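Long-range contacts in alanine racemase, biosynthetic (Pseudomonas aeruginosa PAO1, PDB 6A2F), which belongs to the alanine racemase family, pairing an N-terminal TIM-barrel domain that carries a covalently bound pyridoxal phosphate group with a C-terminal domain rich in beta strands: residues 2-7 and 236-241; 240-245 and 266-271; 117-122 and 150-155; 75-80 and 97-102. One frame throughout, in Å; residues are numbered along the deposited sequence.

How the contacts relate
Contacts 4 and 3 follow one another along the chain in the N-terminal TIM barrel, with centres about 9 Å apart. They touch because strand 98-100, which closes contact 4, lies beside strand 118-123, which opens contact 3, so 75-78, 98-100, 118-123 and 151-157 run round the barrel wall as neighbours. Contacts 1 and 2 lie on the opposite side of the chain's centre and share Leu240 and Ile241 of strand 234-246, along one edge of which 4-8 and 264-269 pair in succession; centres are about 12 Å apart. Contact 1 spans the whole barrel in sequence and so ties the N-terminal strand into the C-terminal sheet. Centres of contacts 2 and 3 are about 56 Å apart.

Contact 1: residues 2-7 and 236-241; sequences RPLVAT and LGAQLI
Leu4 leaves its strand with CG anti to the backbone N (chi1 -178°), and its chain leans across to residues 236-241. CB packs against Ser270 O, the side chain also touches Asp275 and Val352, and the reach is made by CD1. That methyl comes to 3.4 Å from Gly237 O, packs against Ala238 CB at 3.7 Å and meets Leu236 CD1 at 3.9 Å. The Leu236 methyl also lies 4.1 Å from Ala6 CB, so Leu4, Ala6, Leu236 and Ala238 form one apolar face. Beneath them the backbones run antiparallel, at 159° between strand directions, and Val5 and Gly237 make a hydrogen-bonded pair: Val5 N to Gly237 O and Gly237 N to Val5 O, each 3.0 Å, nearly straight and close to the C=O axis. Strand 4-8 is thereby built into the mixed sheet of the C-terminal domain, although it precedes the barrel in sequence; on its other side it pairs in parallel with strand 354-356. Before the strand, Pro3 sits at the centre of an inverse gamma turn. Its ring crosses the extended Gln239 chain at about a right angle, with Pro3 CB 3.7 Å from Gln239 CD. The ring also packs on Phe83 of the second subunit, while Pro3 O accepts a hydrogen bond from Ser270 OG and points close to Ala238 CA, 3.2 Å away.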
loop_
_atom_site.group_PDB
_atom_site.type_symbol
_atom_site.label_atom_id
_atom_site.label_comp_id
_atom_site.label_asym_id
_atom_site.label_seq_id
_atom_site.Cartn_x
_atom_site.Cartn_y
_atom_site.Cartn_z
ATOM N N ARG A 2 -11.130 13.293 -8.498
ATOM C CA ARG A 2 -9.980 12.637 -9.104
ATOM C C ARG A 2 -10.460 11.376 -9.851
ATOM O O ARG A 2 -11.172 10.550 -9.276
ATOM C CB ARG A 2 -8.941 12.292 -8.027
ATOM C CG ARG A 2 -7.582 11.871 -8.564
ATOM C CD ARG A 2 -6.539 11.805 -7.458
ATOM N NE ARG A 2 -5.288 11.190 -7.915
ATOM C CZ ARG A 2 -4.874 9.972 -7.576
ATOM N NH1 ARG A 2 -5.602 9.212 -6.766
ATOM N NH2 ARG A 2 -3.726 9.508 -8.047
ATOM N N PRO A 3 -10.089 11.236 -11.138
ATOM C CA PRO A 3 -10.576 10.100 -11.915
ATOM C C PRO A 3 -9.831 8.810 -11.575
ATOM O O PRO A 3 -8.979 8.354 -12.343
ATOM C CB PRO A 3 -10.327 10.520 -13.372
ATOM C CG PRO A 3 -9.497 11.767 -13.325
ATOM C CD PRO A 3 -9.131 12.050 -11.899
ATOM N N LEU A 4 -10.148 8.251 -10.410
ATOM C CA LEU A 4 -9.633 6.953 -9.990
ATOM C C LEU A 4 -10.642 6.251 -9.097
ATOM O O LEU A 4 -10.994 6.746 -8.016
ATOM C CB LEU A 4 -8.288 7.082 -9.272
ATOM C CG LEU A 4 -7.661 5.756 -8.837
ATOM C CD1 LEU A 4 -7.181 4.945 -10.033
ATOM C CD2 LEU A 4 -6.512 6.019 -7.887
ATOM N N VAL A 5 -11.105 5.095 -9.562
ATOM C CA VAL A 5 -12.145 4.337 -8.875
ATOM C C VAL A 5 -11.843 2.838 -8.924
ATOM O O VAL A 5 -11.488 2.296 -9.975
ATOM C CB VAL A 5 -13.554 4.623 -9.464
ATOM C CG1 VAL A 5 -14.602 3.725 -8.833
ATOM C CG2 VAL A 5 -13.949 6.079 -9.267
ATOM N N ALA A 6 -11.970 2.184 -7.772
ATOM C CA ALA A 6 -11.910 0.731 -7.695
ATOM C C ALA A 6 -13.338 0.172 -7.692
ATOM O O ALA A 6 -14.057 0.269 -6.695
ATOM C CB ALA A 6 -11.143 0.286 -6.458
ATOM N N THR A 7 -13.748 -0.385 -8.827
ATOM C CA THR A 7 -15.068 -0.983 -8.960
ATOM C C THR A 7 -14.984 -2.449 -8.557
ATOM O O THR A 7 -14.190 -3.217 -9.116
ATOM C CB THR A 7 -15.611 -0.825 -10.399
ATOM O OG1 THR A 7 -15.704 0.569 -10.711
ATOM C CG2 THR A 7 -16.992 -1.461 -10.552
ATOM N N LEU A 236 -9.667 -1.633 -11.254
ATOM C CA LEU A 236 -9.077 -0.337 -10.934
ATOM C C LEU A 236 -8.985 0.498 -12.207
ATOM O O LEU A 236 -8.190 0.202 -13.102
ATOM C CB LEU A 236 -7.707 -0.500 -10.261
ATOM C CG LEU A 236 -7.021 0.762 -9.713
ATOM C CD1 LEU A 236 -7.835 1.397 -8.594
ATOM C CD2 LEU A 236 -5.603 0.466 -9.241
ATOM N N GLY A 237 -9.827 1.524 -12.289
ATOM C CA GLY A 237 -9.903 2.372 -13.473
ATOM C C GLY A 237 -9.462 3.800 -13.207
ATOM O O GLY A 237 -9.814 4.388 -12.182
ATOM N N ALA A 238 -8.679 4.347 -14.133
ATOM C CA ALA A 238 -8.269 5.743 -14.081
ATOM C C ALA A 238 -8.487 6.421 -15.435
ATOM O O ALA A 238 -9.244 5.921 -16.272
ATOM C CB ALA A 238 -6.816 5.857 -13.641
ATOM N N GLN A 239 -7.826 7.559 -15.639
ATOM C CA GLN A 239 -7.956 8.318 -16.877
ATOM C C GLN A 239 -6.649 8.946 -17.318
ATOM O O GLN A 239 -5.765 9.212 -16.499
ATOM C CB GLN A 239 -8.998 9.427 -16.720
ATOM C CG GLN A 239 -10.387 9.071 -17.222
ATOM C CD GLN A 239 -11.420 10.111 -16.839
ATOM O OE1 GLN A 239 -11.185 11.317 -16.973
ATOM N NE2 GLN A 239 -12.572 9.650 -16.352
ATOM N N LEU A 240 -6.541 9.184 -18.623
ATOM C CA LEU A 240 -5.489 10.030 -19.166
ATOM C C LEU A 240 -5.803 11.471 -18.795
ATOM O O LEU A 240 -6.880 11.975 -19.110
ATOM C CB LEU A 240 -5.404 9.887 -20.686
ATOM C CG LEU A 240 -4.931 8.566 -21.291
ATOM C CD1 LEU A 240 -4.969 8.685 -22.806
ATOM C CD2 LEU A 240 -3.535 8.186 -20.814
ATOM N N ILE A 241 -4.862 12.114 -18.104
ATOM C CA ILE A 241 -5.018 13.496 -17.637
ATOM C C ILE A 241 -4.058 14.436 -18.370
ATOM O O ILE A 241 -4.128 15.666 -18.221
ATOM C CB ILE A 241 -4.837 13.620 -16.104
ATOM C CG1 ILE A 241 -3.420 13.195 -15.678
ATOM C CG2 ILE A 241 -5.904 12.806 -15.383
ATOM C CD1 ILE A 241 -3.080 13.474 -14.226
#

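Contact 2: residues 240-245 and 266-271; sequences LISLRE and IGTVSC
Strands 240-245 and 266-269 run antiparallel at 161°, their register broken by a classic beta bulge in which Ile241 and Ser242 both face Thr268. Thr268 grips both bulge residues: its O takes the N-H of Ile241 nearly along the C=O axis at 2.8 Å, and its N gives to Ser242 O at 2.9 Å, entering from above the carbonyl plane. Beyond the bulge Arg244 and Ile266 exchange two bonds, Arg244 N to Ile266 O being the more bent and Ile266 N to Arg244 O nearly straight. Ile241 holds CG1 in the crowded position between N and carbonyl carbon (chi1 62°), which lays CG1 against Thr268 O at 3.4 Å and turns CG2 to Ser270 CB at 3.9 Å. Ser242 and Thr268 meet CB to CB, 3.8 Å apart. On the other face Leu240 CD2 crosses obliquely over Val269 CG2 at 3.9 Å and lies over Gly267 CA. Leu243 leans across so that CD1 rests 3.6 Å from Ile266 O. Two polar ends, of Ser242 and Arg244, reach the second subunit: Ser242 OG bonds to Arg130 O of that subunit, and the bent Arg244 chain carries NE to a salt bridge with its Asp125. The Thr268 side chain lies about 8 Å from a bound D-lysine. The face of Leu240, Leu243 and Val269 is thus apolar, while the other, mixed because Ile266 shares it, offers Ser242 and Arg244 for polar bonds that tie the sheet to the partner subunit.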
loop_
_atom_site.group_PDB
_atom_site.type_symbol
_atom_site.label_atom_id
_atom_site.label_comp_id
_atom_site.label_asym_id
_atom_site.label_seq_id
_atom_site.Cartn_x
_atom_site.Cartn_y
_atom_site.Cartn_z
ATOM N N LEU A 240 -6.541 9.184 -18.623
ATOM C CA LEU A 240 -5.489 10.030 -19.166
ATOM C C LEU A 240 -5.803 11.471 -18.795
ATOM O O LEU A 240 -6.880 11.975 -19.110
ATOM C CB LEU A 240 -5.404 9.887 -20.686
ATOM C CG LEU A 240 -4.931 8.566 -21.291
ATOM C CD1 LEU A 240 -4.969 8.685 -22.806
ATOM C CD2 LEU A 240 -3.535 8.186 -20.814
ATOM N N ILE A 241 -4.862 12.114 -18.104
ATOM C CA ILE A 241 -5.018 13.496 -17.637
ATOM C C ILE A 241 -4.058 14.436 -18.370
ATOM O O ILE A 241 -4.128 15.666 -18.221
ATOM C CB ILE A 241 -4.837 13.620 -16.104
ATOM C CG1 ILE A 241 -3.420 13.195 -15.678
ATOM C CG2 ILE A 241 -5.904 12.806 -15.383
ATOM C CD1 ILE A 241 -3.080 13.474 -14.226
ATOM N N SER A 242 -3.162 13.842 -19.157
ATOM C CA SER A 242 -2.216 14.595 -19.973
ATOM C C SER A 242 -1.710 13.760 -21.141
ATOM O O SER A 242 -1.645 12.529 -21.060
ATOM C CB SER A 242 -1.037 15.080 -19.129
ATOM O OG SER A 242 -0.180 15.904 -19.893
ATOM N N LEU A 243 -1.355 14.445 -22.224
ATOM C CA LEU A 243 -0.800 13.806 -23.408
ATOM C C LEU A 243 0.259 14.720 -24.020
ATOM O O LEU A 243 0.017 15.914 -24.217
ATOM C CB LEU A 243 -1.919 13.491 -24.399
ATOM C CG LEU A 243 -1.701 12.568 -25.602
ATOM C CD1 LEU A 243 -0.737 11.424 -25.317
ATOM C CD2 LEU A 243 -3.052 12.028 -26.039
ATOM N N ARG A 244 1.435 14.153 -24.291
ATOM C CA ARG A 244 2.607 14.915 -24.737
ATOM C C ARG A 244 3.317 14.287 -25.930
ATOM O O ARG A 244 3.276 13.071 -26.131
ATOM C CB ARG A 244 3.635 15.046 -23.607
ATOM C CG ARG A 244 3.349 16.129 -22.588
ATOM C CD ARG A 244 4.643 16.660 -21.989
ATOM N NE ARG A 244 5.047 17.951 -22.562
ATOM C CZ ARG A 244 5.970 18.121 -23.513
ATOM N NH1 ARG A 244 6.617 17.084 -24.030
ATOM N NH2 ARG A 244 6.254 19.343 -23.949
ATOM N N GLU A 245 3.978 15.142 -26.705
ATOM C CA GLU A 245 4.926 14.719 -27.719
ATOM C C GLU A 245 6.318 14.748 -27.097
ATOM O O GLU A 245 6.708 15.746 -26.485
ATOM C CB GLU A 245 4.877 15.661 -28.926
ATOM C CG GLU A 245 3.547 15.693 -29.668
ATOM C CD GLU A 245 3.258 14.407 -30.423
ATOM O OE1 GLU A 245 2.063 14.113 -30.655
ATOM O OE2 GLU A 245 4.220 13.688 -30.783
ATOM N N ILE A 266 3.260 10.393 -25.286
ATOM C CA ILE A 266 3.284 9.968 -23.882
ATOM C C ILE A 266 2.134 10.536 -23.054
ATOM O O ILE A 266 1.945 11.754 -22.992
ATOM C CB ILE A 266 4.654 10.274 -23.230
ATOM C CG1 ILE A 266 5.716 9.351 -23.847
ATOM C CG2 ILE A 266 4.585 10.169 -21.706
ATOM C CD1 ILE A 266 6.769 8.840 -22.894
ATOM N N GLY A 267 1.376 9.640 -22.421
ATOM C CA GLY A 267 0.196 10.017 -21.645
ATOM C C GLY A 267 0.369 9.807 -20.155
ATOM O O GLY A 267 0.962 8.821 -19.730
ATOM N N THR A 268 -0.156 10.738 -19.361
ATOM C CA THR A 268 -0.089 10.654 -17.902
ATOM C C THR A 268 -1.426 10.177 -17.328
ATOM O O THR A 268 -2.491 10.631 -17.749
ATOM C CB THR A 268 0.333 12.005 -17.281
ATOM O OG1 THR A 268 1.550 12.446 -17.895
ATOM C CG2 THR A 268 0.555 11.889 -15.766
ATOM N N VAL A 269 -1.352 9.255 -16.370
ATOM C CA VAL A 269 -2.528 8.603 -15.796
ATOM C C VAL A 269 -2.714 8.976 -14.323
ATOM O O VAL A 269 -1.739 9.130 -13.575
ATOM C CB VAL A 269 -2.441 7.067 -15.962
ATOM C CG1 VAL A 269 -3.604 6.361 -15.278
ATOM C CG2 VAL A 269 -2.392 6.697 -17.436
ATOM N N SER A 270 -3.978 9.111 -13.921
ATOM C CA SER A 270 -4.353 9.498 -12.563
ATOM C C SER A 270 -4.302 8.324 -11.578
ATOM O O SER A 270 -5.308 7.973 -10.942
ATOM C CB SER A 270 -5.746 10.129 -12.576
ATOM O OG SER A 270 -6.670 9.287 -13.247
ATOM N N CYS A 271 -3.122 7.722 -11.461
ATOM C CA CYS A 271 -2.875 6.621 -10.526
ATOM C C CYS A 271 -1.389 6.545 -10.225
ATOM O O CYS A 271 -0.571 6.615 -11.134
ATOM C CB CYS A 271 -3.363 5.283 -11.096
ATOM S SG CYS A 271 -3.171 3.881 -9.964
#

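Contact 3: residues 117-122 and 150-155; sequences PLNVWL and GVRELN
Strands 118-123 and 151-157 are the parallel arms of a beta-alpha-beta unit whose crossover is helix 135-145. Five backbone hydrogen bonds join them, among them Val120 N to Glu153 O at 2.7 Å, and the register slips by one at a bulge near Arg152. On one face Val120 CG2 meets Val151 CG2 at 3.9 Å while Leu154 CD1 wedges between Val120 and Leu122. The other face is polar. Arg152, extended to NE, runs beside Asn119 and gives NH2 to a lone pair of Asn119 OD1 (2.9 Å), the oxygen lying at the guanidinium edge. The Asn119 amide stacks on the Glu153 carboxylate, their planes 19° apart, and Glu153 OE1 also receives Asn155 ND2 (3.0 Å) in a nearly straight bond and a salt bridge from Arg75. Asn155 places CB over the six-membered ring of Trp121, 3.7 Å from its centroid, a CH-pi contact; its ND2 stands above the same face near CE2 (3.1 Å). With Leu122, Val151 and Leu154 under helix 135-145 and Trp121 and Asn155 on the opposite face of the strands, this is the right-handed beta-alpha-beta unit of a TIM barrel.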
loop_
_atom_site.group_PDB
_atom_site.type_symbol
_atom_site.label_atom_id
_atom_site.label_comp_id
_atom_site.label_asym_id
_atom_site.label_seq_id
_atom_site.Cartn_x
_atom_site.Cartn_y
_atom_site.Cartn_z
ATOM N N PRO A 117 -17.722 -21.776 26.612
ATOM C CA PRO A 117 -16.769 -22.565 25.833
ATOM C C PRO A 117 -16.728 -22.095 24.376
ATOM O O PRO A 117 -17.746 -21.678 23.829
ATOM C CB PRO A 117 -17.317 -23.995 25.939
ATOM C CG PRO A 117 -18.768 -23.832 26.230
ATOM C CD PRO A 117 -18.895 -22.569 27.030
ATOM N N LEU A 118 -15.550 -22.150 23.767
ATOM C CA LEU A 118 -15.374 -21.699 22.391
ATOM C C LEU A 118 -14.723 -22.789 21.538
ATOM O O LEU A 118 -14.083 -23.704 22.070
ATOM C CB LEU A 118 -14.534 -20.416 22.359
ATOM C CG LEU A 118 -15.081 -19.158 23.049
ATOM C CD1 LEU A 118 -13.959 -18.156 23.249
ATOM C CD2 LEU A 118 -16.228 -18.524 22.273
ATOM N N ASN A 119 -14.900 -22.699 20.222
ATOM C CA ASN A 119 -14.213 -23.612 19.314
ATOM C C ASN A 119 -12.735 -23.244 19.273
ATOM O O ASN A 119 -12.379 -22.072 19.109
ATOM C CB ASN A 119 -14.819 -23.579 17.910
ATOM C CG ASN A 119 -16.288 -23.953 17.897
ATOM O OD1 ASN A 119 -16.754 -24.756 18.705
ATOM N ND2 ASN A 119 -17.024 -23.370 16.966
ATOM N N VAL A 120 -11.890 -24.254 19.456
ATOM C CA VAL A 120 -10.446 -24.083 19.501
ATOM C C VAL A 120 -9.811 -24.874 18.359
ATOM O O VAL A 120 -10.058 -26.075 18.211
ATOM C CB VAL A 120 -9.865 -24.542 20.861
ATOM C CG1 VAL A 120 -8.345 -24.490 20.848
ATOM C CG2 VAL A 120 -10.410 -23.688 22.000
ATOM N N TRP A 121 -9.017 -24.183 17.544
ATOM C CA TRP A 121 -8.258 -24.801 16.463
ATOM C C TRP A 121 -6.783 -24.790 16.843
ATOM O O TRP A 121 -6.179 -23.724 17.000
ATOM C CB TRP A 121 -8.455 -24.030 15.153
ATOM C CG TRP A 121 -9.871 -24.012 14.638
ATOM C CD1 TRP A 121 -10.925 -23.308 15.153
ATOM C CD2 TRP A 121 -10.379 -24.719 13.497
ATOM N NE1 TRP A 121 -12.058 -23.538 14.409
ATOM C CE2 TRP A 121 -11.753 -24.396 13.384
ATOM C CE3 TRP A 121 -9.810 -25.595 12.560
ATOM C CZ2 TRP A 121 -12.569 -24.925 12.372
ATOM C CZ3 TRP A 121 -10.626 -26.123 11.552
ATOM C CH2 TRP A 121 -11.986 -25.778 11.465
ATOM N N LEU A 122 -6.215 -25.980 17.015
ATOM C CA LEU A 122 -4.800 -26.125 17.318
ATOM C C LEU A 122 -4.029 -26.079 16.016
ATOM O O LEU A 122 -4.346 -26.811 15.074
ATOM C CB LEU A 122 -4.524 -27.451 18.042
ATOM C CG LEU A 122 -4.959 -27.619 19.497
ATOM C CD1 LEU A 122 -4.762 -29.058 19.946
ATOM C CD2 LEU A 122 -4.188 -26.672 20.404
ATOM N N GLY A 150 -13.527 -24.953 28.918
ATOM C CA GLY A 150 -13.580 -23.777 28.052
ATOM C C GLY A 150 -13.474 -24.100 26.569
ATOM O O GLY A 150 -13.463 -23.199 25.732
ATOM N N VAL A 151 -13.392 -25.376 26.237
ATOM C CA VAL A 151 -13.275 -25.781 24.850
ATOM C C VAL A 151 -14.552 -26.447 24.376
ATOM O O VAL A 151 -15.039 -27.375 24.999
ATOM C CB VAL A 151 -12.116 -26.772 24.646
ATOM C CG1 VAL A 151 -12.088 -27.263 23.212
ATOM C CG2 VAL A 151 -10.788 -26.147 25.033
ATOM N N ARG A 152 -15.111 -25.954 23.282
ATOM C CA ARG A 152 -16.310 -26.564 22.757
ATOM C C ARG A 152 -15.919 -27.543 21.658
ATOM O O ARG A 152 -16.176 -28.728 21.747
ATOM C CB ARG A 152 -17.228 -25.480 22.210
ATOM C CG ARG A 152 -18.516 -25.986 21.604
ATOM C CD ARG A 152 -19.278 -24.840 20.970
ATOM N NE ARG A 152 -20.484 -25.300 20.301
ATOM C CZ ARG A 152 -20.510 -25.794 19.072
ATOM N NH1 ARG A 152 -21.651 -26.191 18.547
ATOM N NH2 ARG A 152 -19.393 -25.894 18.375
ATOM N N GLU A 153 -15.188 -27.057 20.676
ATOM C CA GLU A 153 -14.744 -27.891 19.585
ATOM C C GLU A 153 -13.247 -27.896 19.618
ATOM O O GLU A 153 -12.640 -26.852 19.770
ATOM C CB GLU A 153 -15.149 -27.290 18.241
ATOM C CG GLU A 153 -16.357 -27.886 17.549
ATOM C CD GLU A 153 -16.596 -27.257 16.188
ATOM O OE1 GLU A 153 -15.752 -26.474 15.741
ATOM O OE2 GLU A 153 -17.623 -27.536 15.556
ATOM N N LEU A 154 -12.644 -29.069 19.547
ATOM C CA LEU A 154 -11.191 -29.101 19.441
ATOM C C LEU A 154 -10.840 -29.532 18.019
ATOM O O LEU A 154 -11.263 -30.595 17.560
ATOM C CB LEU A 154 -10.553 -30.008 20.497
ATOM C CG LEU A 154 -9.028 -29.877 20.653
ATOM C CD1 LEU A 154 -8.594 -28.439 20.928
ATOM C CD2 LEU A 154 -8.502 -30.811 21.738
ATOM N N ASN A 155 -10.087 -28.683 17.326
ATOM C CA ASN A 155 -9.880 -28.813 15.886
ATOM C C ASN A 155 -8.403 -28.792 15.500
ATOM O O ASN A 155 -7.543 -28.454 16.321
ATOM C CB ASN A 155 -10.634 -27.700 15.146
ATOM C CG ASN A 155 -12.126 -27.716 15.423
ATOM O OD1 ASN A 155 -12.703 -28.755 15.742
ATOM N ND2 ASN A 155 -12.760 -26.559 15.300
#

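Contact 4: residues 75-80 and 97-102; sequences RILLLE and DLVIQG
Arg75 CG is anti to its backbone N and the chain bends at chi3 (-80°), while Asp97 CG lies beside its own N (chi1 -79°); together these torsions bring guanidinium and carboxylate into contact. Arg75 NH1 reaches the syn lone pair of Asp97 OD2 at 2.8 Å, the two planes almost perpendicular, in a salt bridge. The carboxylate has further partners: OD2 takes Trp121 NE1, and OD1 takes Asn119 ND2 and a water that also accepts from Ile76 N. So many donors would probably keep Asp97 ionised. Its backbone is held as well, Asp97 N giving to Ile76 O at 2.8 Å and Asp97 O receiving Leu78 N at 3.0 Å, a single bridge between Leu77 and Asp97. Farther along the strands Val99 CG2 packs against Leu77 CD1 at 3.8 Å. Leu78 CD1 and Leu98 CD2 meet at 3.9 Å, their chains side by side and pointing the same way. Glu80, beyond the first strand, has its side chain about 4 Å from a bound D-lysine. Two strands at 28°, linked through helix 87-93 and joined by a salt bridge on a buried aspartate, form a seam of the parallel wall of a TIM barrel.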
loop_
_atom_site.group_PDB
_atom_site.type_symbol
_atom_site.label_atom_id
_atom_site.label_comp_id
_atom_site.label_asym_id
_atom_site.label_seq_id
_atom_site.Cartn_x
_atom_site.Cartn_y
_atom_site.Cartn_z
ATOM N N ARG A 75 -20.023 -18.442 12.042
ATOM C CA ARG A 75 -18.724 -18.868 12.543
ATOM C C ARG A 75 -17.643 -17.884 12.064
ATOM O O ARG A 75 -17.520 -17.618 10.868
ATOM C CB ARG A 75 -18.411 -20.289 12.059
ATOM C CG ARG A 75 -17.233 -20.945 12.763
ATOM C CD ARG A 75 -16.767 -22.204 12.048
ATOM N NE ARG A 75 -17.580 -23.392 12.342
ATOM C CZ ARG A 75 -17.255 -24.340 13.220
ATOM N NH1 ARG A 75 -16.134 -24.246 13.930
ATOM N NH2 ARG A 75 -18.054 -25.383 13.394
ATOM N N ILE A 76 -16.894 -17.324 13.011
ATOM C CA ILE A 76 -15.764 -16.445 12.694
ATOM C C ILE A 76 -14.478 -16.999 13.315
ATOM O O ILE A 76 -14.362 -17.122 14.534
ATOM C CB ILE A 76 -15.992 -14.980 13.155
ATOM C CG1 ILE A 76 -17.335 -14.432 12.649
ATOM C CG2 ILE A 76 -14.846 -14.093 12.681
ATOM C CD1 ILE A 76 -17.784 -13.155 13.330
ATOM N N LEU A 77 -13.520 -17.333 12.461
ATOM C CA LEU A 77 -12.241 -17.885 12.887
ATOM C C LEU A 77 -11.153 -16.815 12.930
ATOM O O LEU A 77 -10.930 -16.117 11.950
ATOM C CB LEU A 77 -11.823 -19.004 11.932
ATOM C CG LEU A 77 -10.411 -19.575 12.064
ATOM C CD1 LEU A 77 -10.241 -20.275 13.401
ATOM C CD2 LEU A 77 -10.126 -20.526 10.912
ATOM N N LEU A 78 -10.496 -16.687 14.080
ATOM C CA LEU A 78 -9.275 -15.894 14.187
ATOM C C LEU A 78 -8.106 -16.779 13.761
ATOM O O LEU A 78 -7.726 -17.701 14.485
ATOM C CB LEU A 78 -9.054 -15.414 15.623
ATOM C CG LEU A 78 -10.037 -14.466 16.314
ATOM C CD1 LEU A 78 -9.728 -14.414 17.807
ATOM C CD2 LEU A 78 -9.996 -13.071 15.709
ATOM N N LEU A 79 -7.550 -16.504 12.583
ATOM C CA LEU A 79 -6.495 -17.338 12.002
ATOM C C LEU A 79 -5.219 -17.389 12.846
ATOM O O LEU A 79 -4.563 -18.424 12.915
ATOM C CB LEU A 79 -6.169 -16.889 10.573
ATOM C CG LEU A 79 -7.258 -17.121 9.520
ATOM C CD1 LEU A 79 -6.997 -16.292 8.272
ATOM C CD2 LEU A 79 -7.399 -18.596 9.173
ATOM N N GLU A 80 -4.879 -16.270 13.481
ATOM C CA GLU A 80 -3.674 -16.182 14.305
ATOM C C GLU A 80 -3.997 -16.266 15.796
ATOM O O GLU A 80 -3.102 -16.141 16.633
ATOM C CB GLU A 80 -2.911 -14.886 14.011
ATOM C CG GLU A 80 -2.408 -14.763 12.579
ATOM C CD GLU A 80 -1.899 -13.366 12.260
ATOM O OE1 GLU A 80 -1.255 -12.744 13.141
ATOM O OE2 GLU A 80 -2.143 -12.890 11.125
ATOM N N ASP A 97 -14.114 -18.360 16.994
ATOM C CA ASP A 97 -13.269 -19.544 16.990
ATOM C C ASP A 97 -11.837 -19.116 17.245
ATOM O O ASP A 97 -11.306 -18.247 16.547
ATOM C CB ASP A 97 -13.350 -20.276 15.655
ATOM C CG ASP A 97 -14.599 -21.114 15.517
ATOM O OD1 ASP A 97 -15.609 -20.838 16.204
ATOM O OD2 ASP A 97 -14.566 -22.063 14.707
ATOM N N LEU A 98 -11.214 -19.730 18.242
ATOM C CA LEU A 98 -9.851 -19.386 18.602
ATOM C C LEU A 98 -8.845 -20.322 17.948
ATOM O O LEU A 98 -9.154 -21.480 17.651
ATOM C CB LEU A 98 -9.672 -19.394 20.120
ATOM C CG LEU A 98 -10.603 -18.504 20.950
ATOM C CD1 LEU A 98 -10.279 -18.661 22.426
ATOM C CD2 LEU A 98 -10.525 -17.042 20.525
ATOM N N VAL A 99 -7.650 -19.787 17.709
ATOM C CA VAL A 99 -6.496 -20.570 17.308
ATOM C C VAL A 99 -5.457 -20.531 18.432
ATOM O O VAL A 99 -5.232 -19.481 19.047
ATOM C CB VAL A 99 -5.899 -20.065 15.967
ATOM C CG1 VAL A 99 -4.431 -20.434 15.830
ATOM C CG2 VAL A 99 -6.684 -20.621 14.788
ATOM N N ILE A 100 -4.856 -21.688 18.712
ATOM C CA ILE A 100 -3.675 -21.773 19.575
ATOM C C ILE A 100 -2.480 -22.324 18.778
ATOM O O ILE A 100 -2.536 -23.437 18.257
ATOM C CB ILE A 100 -3.941 -22.605 20.852
ATOM C CG1 ILE A 100 -5.029 -21.941 21.703
ATOM C CG2 ILE A 100 -2.660 -22.765 21.659
ATOM C CD1 ILE A 100 -5.564 -22.804 22.826
ATOM N N GLN A 101 -1.415 -21.522 18.698
ATOM C CA GLN A 101 -0.231 -21.799 17.866
ATOM C C GLN A 101 1.024 -22.048 18.673
ATOM O O GLN A 101 1.957 -22.674 18.179
ATOM C CB GLN A 101 0.102 -20.596 16.992
ATOM C CG GLN A 101 -0.996 -20.139 16.072
ATOM C CD GLN A 101 -0.824 -18.698 15.645
ATOM O OE1 GLN A 101 -0.154 -17.905 16.312
ATOM N NE2 GLN A 101 -1.441 -18.347 14.529
ATOM N N GLY A 102 1.073 -21.503 19.885
ATOM C CA GLY A 102 2.289 -21.519 20.688
ATOM C C GLY A 102 2.003 -21.716 22.159
ATOM O O GLY A 102 0.859 -21.596 22.600
HETATM O O HOH W 1 -17.151 -18.557 15.690
#